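Local coordinates for protein ferric enterobactin receptor PIRA (PDB 5FP2) that probably takes up ferric enterobactin and related siderophore complexes across the outer membrane of Pseudomonas aeruginosa as a TonB-dependent receptor, at residues A[351-356]-A[373-378]; A[413-418]-A[435-440]. All coordinates share one frame; numbering follows the deposited sequence.

Following the chain from its N terminus, strand 345-361 runs through a short turn into strand 367-381, and contact 1 closes that hairpin across a gap of 16 residues. The chain then leaves the sheet for a connection that is partly unmodelled, returns as strand 408-423 and turns into strand 428-439, where contact 2 closes a second hairpin with a gap of the same length. The two loops come in series and neither nest nor cross. They are stitched together because 367-381 and 408-423 lie next to each other, with N376 and I413 sharing a backbone hydrogen bond. Together they make four consecutive strands of the 22-stranded barrel wall, and the contact centres are about 10 Å apart.

Contact 1 of 2, residues A[351-356]-A[373-378]; sequences YRLSGE and AEWNKE
R352 and N376 lie side by side and point the same way on one face of the sheet, and this is where the side chains come closest. N376 OD1 takes a hydrogen bond from R352 NE at 3.3 Å, entering at the edge of the guanidinium and nearly in its plane. The amide itself stands 88° from that plane. R352 CG also meets N376 OD1, while the far end of the arginine forms a salt bridge with D318 on the preceding strand. Below the side chains the backbones pair in regular antiparallel fashion, with L353 N to W375 O at 2.7 Å and G355 N to A373 O at 2.9 Å. This is a hairpin of the TonB-dependent receptor barrel. The other face, with Y351, L353, W375 and K377, is probably the outer, lipid-facing one: a bound n-octane lies about 9 Å from the Y351 side chain. Contacts there are looser. W375 has CG anti to the backbone N (chi1 174°). Its six-membered ring meets two neighbours obliquely: CZ3 is 3.9 Å from Y351 CB, and CE3 is 4.0 Å from L353 CD1. Further along, A373 faces G355, which has no side chain to meet it.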
loop_
_atom_site.group_PDB
_atom_site.type_symbol
_atom_site.label_atom_id
_atom_site.label_comp_id
_atom_site.label_asym_id
_atom_site.label_seq_id
_atom_site.Cartn_x
_atom_site.Cartn_y
_atom_site.Cartn_z
ATOM N N TYR A 351 -18.306 7.831 -4.818
ATOM C CA TYR A 351 -18.239 7.926 -6.256
ATOM C C TYR A 351 -16.922 8.591 -6.629
ATOM O O TYR A 351 -16.540 9.562 -6.005
ATOM C CB TYR A 351 -19.441 8.732 -6.776
ATOM C CG TYR A 351 -20.764 8.288 -6.176
ATOM C CD1 TYR A 351 -21.124 8.646 -4.878
ATOM C CD2 TYR A 351 -21.611 7.451 -6.876
ATOM C CE1 TYR A 351 -22.302 8.201 -4.308
ATOM C CE2 TYR A 351 -22.789 7.004 -6.315
ATOM C CZ TYR A 351 -23.120 7.371 -5.029
ATOM O OH TYR A 351 -24.320 6.951 -4.496
ATOM N N ARG A 352 -16.230 8.059 -7.632
ATOM C CA ARG A 352 -14.997 8.651 -8.125
ATOM C C ARG A 352 -14.944 8.707 -9.660
ATOM O O ARG A 352 -15.289 7.738 -10.341
ATOM C CB ARG A 352 -13.802 7.846 -7.599
ATOM C CG ARG A 352 -13.277 8.273 -6.231
ATOM C CD ARG A 352 -12.843 7.080 -5.380
ATOM N NE ARG A 352 -12.468 7.468 -4.010
ATOM C CZ ARG A 352 -12.523 6.664 -2.944
ATOM N NH1 ARG A 352 -13.003 5.426 -3.061
ATOM N NH2 ARG A 352 -12.165 7.113 -1.742
ATOM N N LEU A 353 -14.452 9.828 -10.189
ATOM C CA LEU A 353 -14.018 9.923 -11.580
ATOM C C LEU A 353 -12.583 10.438 -11.683
ATOM O O LEU A 353 -12.107 11.147 -10.802
ATOM C CB LEU A 353 -14.947 10.857 -12.347
ATOM C CG LEU A 353 -16.380 10.360 -12.554
ATOM C CD1 LEU A 353 -17.272 11.510 -12.986
ATOM C CD2 LEU A 353 -16.420 9.235 -13.574
ATOM N N SER A 354 -11.871 10.047 -12.732
ATOM C CA SER A 354 -10.418 10.253 -12.782
ATOM C C SER A 354 -9.937 10.291 -14.223
ATOM O O SER A 354 -10.348 9.480 -15.045
ATOM C CB SER A 354 -9.685 9.132 -12.033
ATOM O OG SER A 354 -10.308 8.858 -10.789
ATOM N N GLY A 355 -9.060 11.235 -14.524
ATOM C CA GLY A 355 -8.461 11.334 -15.843
ATOM C C GLY A 355 -6.975 11.528 -15.662
ATOM O O GLY A 355 -6.546 12.233 -14.747
ATOM N N GLU A 356 -6.182 10.807 -16.445
ATOM C CA GLU A 356 -4.749 11.050 -16.473
ATOM C C GLU A 356 -4.180 10.908 -17.871
ATOM O O GLU A 356 -4.408 9.904 -18.550
ATOM C CB GLU A 356 -3.993 10.116 -15.538
ATOM C CG GLU A 356 -2.491 10.329 -15.644
ATOM C CD GLU A 356 -1.729 9.885 -14.412
ATOM O OE1 GLU A 356 -1.384 8.687 -14.341
ATOM O OE2 GLU A 356 -1.459 10.729 -13.530
ATOM N N ALA A 373 -6.862 14.845 -13.370
ATOM C CA ALA A 373 -8.002 15.436 -12.667
ATOM C C ALA A 373 -8.819 14.362 -11.941
ATOM O O ALA A 373 -8.910 13.219 -12.388
ATOM C CB ALA A 373 -8.885 16.190 -13.647
ATOM N N GLU A 374 -9.393 14.737 -10.803
ATOM C CA GLU A 374 -10.141 13.802 -9.972
ATOM C C GLU A 374 -11.439 14.460 -9.533
ATOM O O GLU A 374 -11.456 15.628 -9.151
ATOM C CB GLU A 374 -9.338 13.441 -8.716
ATOM C CG GLU A 374 -7.960 12.841 -8.976
ATOM C CD GLU A 374 -7.417 12.065 -7.783
ATOM O OE1 GLU A 374 -8.205 11.758 -6.856
ATOM O OE2 GLU A 374 -6.188 11.788 -7.762
ATOM N N TRP A 375 -12.507 13.686 -9.497
ATOM C CA TRP A 375 -13.727 14.132 -8.853
ATOM C C TRP A 375 -14.250 13.000 -7.987
ATOM O O TRP A 375 -14.300 11.849 -8.416
ATOM C CB TRP A 375 -14.784 14.529 -9.900
ATOM C CG TRP A 375 -16.113 14.855 -9.317
ATOM C CD1 TRP A 375 -16.554 16.086 -8.936
ATOM C CD2 TRP A 375 -17.140 13.929 -8.961
ATOM N NE1 TRP A 375 -17.814 15.993 -8.404
ATOM C CE2 TRP A 375 -18.204 14.679 -8.415
ATOM C CE3 TRP A 375 -17.296 12.545 -9.110
ATOM C CZ2 TRP A 375 -19.418 14.093 -8.031
ATOM C CZ3 TRP A 375 -18.503 11.960 -8.724
ATOM C CH2 TRP A 375 -19.535 12.732 -8.170
ATOM N N ASN A 376 -14.782 13.357 -6.830
ATOM C CA ASN A 376 -14.887 12.425 -5.723
ATOM C C ASN A 376 -16.060 12.848 -4.853
ATOM O O ASN A 376 -16.113 13.984 -4.386
ATOM C CB ASN A 376 -13.592 12.467 -4.908
ATOM C CG ASN A 376 -13.238 11.125 -4.283
ATOM O OD1 ASN A 376 -12.082 10.683 -4.349
ATOM N ND2 ASN A 376 -14.188 10.543 -3.549
ATOM N N LYS A 377 -17.000 11.946 -4.621
ATOM C CA LYS A 377 -18.063 12.230 -3.678
ATOM C C LYS A 377 -18.094 11.115 -2.658
ATOM O O LYS A 377 -17.919 9.961 -3.020
ATOM C CB LYS A 377 -19.401 12.322 -4.412
ATOM C CG LYS A 377 -20.559 12.833 -3.566
ATOM C CD LYS A 377 -21.769 13.098 -4.447
ATOM C CE LYS A 377 -23.054 13.305 -3.655
ATOM N NZ LYS A 377 -24.257 13.451 -4.532
ATOM N N GLU A 378 -18.277 11.457 -1.386
ATOM C CA GLU A 378 -18.497 10.446 -0.360
ATOM C C GLU A 378 -19.700 10.798 0.488
ATOM O O GLU A 378 -19.892 11.955 0.858
ATOM C CB GLU A 378 -17.291 10.302 0.538
ATOM C CG GLU A 378 -16.027 10.923 -0.024
ATOM C CD GLU A 378 -14.986 11.098 1.048
ATOM O OE1 GLU A 378 -15.187 11.987 1.911
ATOM O OE2 GLU A 378 -14.061 10.248 1.092
#

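Contact 2 of 2, residues A[413-418]-A[435-440]; sequences IRALYV and RLDDHS
Y417 and R435 face each other across a non-hydrogen-bonded antiparallel pair, and the two side chains start out differently. The tyrosine has CG between the backbone N and the carbonyl carbon (chi1 64°), whereas R435 sets its own CG anti to N (chi1 179°) and runs extended as far as NE. The chains make first contact at their bases, with Y417 CB 3.7 Å from R435 CB. Farther out, R435 NH1 comes within 3.4 Å of Y417 CD2, approaching the ring obliquely although guanidinium and ring planes differ by just 11°. A415 CB covers one face of the guanidinium off-centre, 3.7 Å from R435 NH2.

D437, two residues along the same strand, pairs with the arginine in a salt bridge: OD2 takes NE, at a modelled separation too short to trust, and OD1 uses its syn lone pair for NH2. The same OD1 sits 3.3 Å from A415 CB. R435 NH1 also reaches E374 in a second salt bridge; the positive charge of R435 thus lies between the carboxylates of D437 and E374 and probably offsets both. Y417 OH is hydrogen-bonded to E356. Toward the strand end, I413 CG1 meets H439 CD2 at 3.9 Å. On the reverse face, R414, L416, L436 and D438 lie toward the surface above backbone bonds such as D438 N to R414 O at 2.7 Å.

Y417 touches R144 of the plug region, so its face, with small A415 and the paired charges, is probably the inner one and the leucines probably turn outward: the two-faced wall of a plug-filled TonB-dependent beta-barrel.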
loop_
_atom_site.group_PDB
_atom_site.type_symbol
_atom_site.label_atom_id
_atom_site.label_comp_id
_atom_site.label_asym_id
_atom_site.label_seq_id
_atom_site.Cartn_x
_atom_site.Cartn_y
_atom_site.Cartn_z
ATOM N N ILE A 413 -14.995 16.300 -3.679
ATOM C CA ILE A 413 -13.589 16.676 -3.850
ATOM C C ILE A 413 -13.299 16.869 -5.331
ATOM O O ILE A 413 -13.613 16.001 -6.140
ATOM C CB ILE A 413 -12.640 15.585 -3.310
ATOM C CG1 ILE A 413 -12.767 15.452 -1.786
ATOM C CG2 ILE A 413 -11.193 15.882 -3.692
ATOM C CD1 ILE A 413 -13.807 14.432 -1.342
ATOM N N ARG A 414 -12.748 18.022 -5.692
ATOM C CA ARG A 414 -12.241 18.237 -7.042
ATOM C C ARG A 414 -10.731 18.398 -6.979
ATOM O O ARG A 414 -10.208 18.991 -6.034
ATOM C CB ARG A 414 -12.873 19.495 -7.648
ATOM C CG ARG A 414 -14.324 19.299 -8.041
ATOM C CD ARG A 414 -15.031 20.592 -8.443
ATOM N NE ARG A 414 -16.467 20.359 -8.656
ATOM C CZ ARG A 414 -17.394 20.515 -7.714
ATOM N NH1 ARG A 414 -17.047 20.943 -6.499
ATOM N NH2 ARG A 414 -18.669 20.284 -7.987
ATOM N N ALA A 415 -10.020 17.903 -7.986
ATOM C CA ALA A 415 -8.590 18.197 -8.071
ATOM C C ALA A 415 -8.059 18.216 -9.500
ATOM O O ALA A 415 -8.596 17.546 -10.395
ATOM C CB ALA A 415 -7.787 17.227 -7.206
ATOM N N LEU A 416 -7.060 19.070 -9.707
ATOM C CA LEU A 416 -6.141 18.953 -10.829
ATOM C C LEU A 416 -4.767 18.688 -10.279
ATOM O O LEU A 416 -4.408 19.250 -9.249
ATOM C CB LEU A 416 -6.035 20.265 -11.595
ATOM C CG LEU A 416 -7.160 20.691 -12.500
ATOM C CD1 LEU A 416 -8.430 20.837 -11.679
ATOM C CD2 LEU A 416 -6.734 22.000 -13.148
ATOM N N TYR A 417 -3.932 18.052 -11.090
ATOM C CA TYR A 417 -2.497 18.044 -10.839
ATOM C C TYR A 417 -1.684 18.004 -12.131
ATOM O O TYR A 417 -2.161 17.561 -13.175
ATOM C CB TYR A 417 -2.122 16.885 -9.909
ATOM C CG TYR A 417 -2.372 15.524 -10.489
ATOM C CD1 TYR A 417 -1.514 14.983 -11.433
ATOM C CD2 TYR A 417 -3.519 14.798 -10.147
ATOM C CE1 TYR A 417 -1.786 13.751 -12.013
ATOM C CE2 TYR A 417 -3.818 13.581 -10.744
ATOM C CZ TYR A 417 -2.937 13.054 -11.667
ATOM O OH TYR A 417 -3.176 11.828 -12.240
ATOM N N VAL A 418 -0.493 18.586 -12.066
ATOM C CA VAL A 418 0.467 18.583 -13.164
ATOM C C VAL A 418 1.817 18.143 -12.614
ATOM O O VAL A 418 2.294 18.684 -11.624
ATOM C CB VAL A 418 0.661 19.992 -13.759
ATOM C CG1 VAL A 418 1.511 19.918 -15.017
ATOM C CG2 VAL A 418 -0.679 20.653 -14.049
ATOM N N ARG A 435 -0.419 20.335 -7.345
ATOM C CA ARG A 435 -1.730 19.715 -7.260
ATOM C C ARG A 435 -2.697 20.613 -6.519
ATOM O O ARG A 435 -2.501 20.882 -5.318
ATOM C CB ARG A 435 -1.662 18.368 -6.542
ATOM C CG ARG A 435 -3.025 17.689 -6.397
ATOM C CD ARG A 435 -2.957 16.398 -5.602
ATOM N NE ARG A 435 -4.275 15.855 -5.273
ATOM C CZ ARG A 435 -4.850 14.823 -5.890
ATOM N NH1 ARG A 435 -4.240 14.206 -6.893
ATOM N NH2 ARG A 435 -6.046 14.400 -5.503
ATOM N N LEU A 436 -3.805 20.951 -7.181
ATOM C CA LEU A 436 -4.895 21.681 -6.540
ATOM C C LEU A 436 -5.988 20.745 -6.066
ATOM O O LEU A 436 -6.561 20.015 -6.855
ATOM C CB LEU A 436 -5.495 22.702 -7.502
ATOM C CG LEU A 436 -6.693 23.459 -6.938
ATOM C CD1 LEU A 436 -6.360 24.076 -5.584
ATOM C CD2 LEU A 436 -7.115 24.528 -7.930
ATOM N N ASP A 437 -6.253 20.743 -4.766
ATOM C CA ASP A 437 -7.322 19.924 -4.205
ATOM C C ASP A 437 -8.384 20.849 -3.636
ATOM O O ASP A 437 -8.128 21.562 -2.670
ATOM C CB ASP A 437 -6.787 19.003 -3.098
ATOM C CG ASP A 437 -6.467 17.597 -3.600
ATOM O OD1 ASP A 437 -7.418 16.850 -3.940
ATOM O OD2 ASP A 437 -5.265 17.240 -3.646
ATOM N N ASP A 438 -9.567 20.860 -4.243
ATOM C CA ASP A 438 -10.654 21.674 -3.720
ATOM C C ASP A 438 -11.651 20.821 -2.969
ATOM O O ASP A 438 -12.205 19.868 -3.515
ATOM C CB ASP A 438 -11.363 22.445 -4.830
ATOM C CG ASP A 438 -12.461 23.338 -4.294
ATOM O OD1 ASP A 438 -12.288 23.893 -3.188
ATOM O OD2 ASP A 438 -13.499 23.478 -4.973
ATOM N N HIS A 439 -11.927 21.210 -1.733
ATOM C CA HIS A 439 -12.759 20.408 -0.850
ATOM C C HIS A 439 -14.041 21.155 -0.507
ATOM O O HIS A 439 -14.025 22.360 -0.288
ATOM C CB HIS A 439 -11.981 20.086 0.422
ATOM C CG HIS A 439 -12.545 18.942 1.202
ATOM N ND1 HIS A 439 -13.702 19.048 1.941
ATOM C CD2 HIS A 439 -12.096 17.678 1.383
ATOM C CE1 HIS A 439 -13.958 17.889 2.523
ATOM N NE2 HIS A 439 -13.000 17.041 2.198
ATOM N N SER A 440 -15.153 20.437 -0.446
ATOM C CA SER A 440 -16.449 21.077 -0.300
ATOM C C SER A 440 -16.588 21.753 1.061
ATOM O O SER A 440 -17.140 22.843 1.160
ATOM C CB SER A 440 -17.563 20.053 -0.492
ATOM O OG SER A 440 -17.451 19.012 0.457
#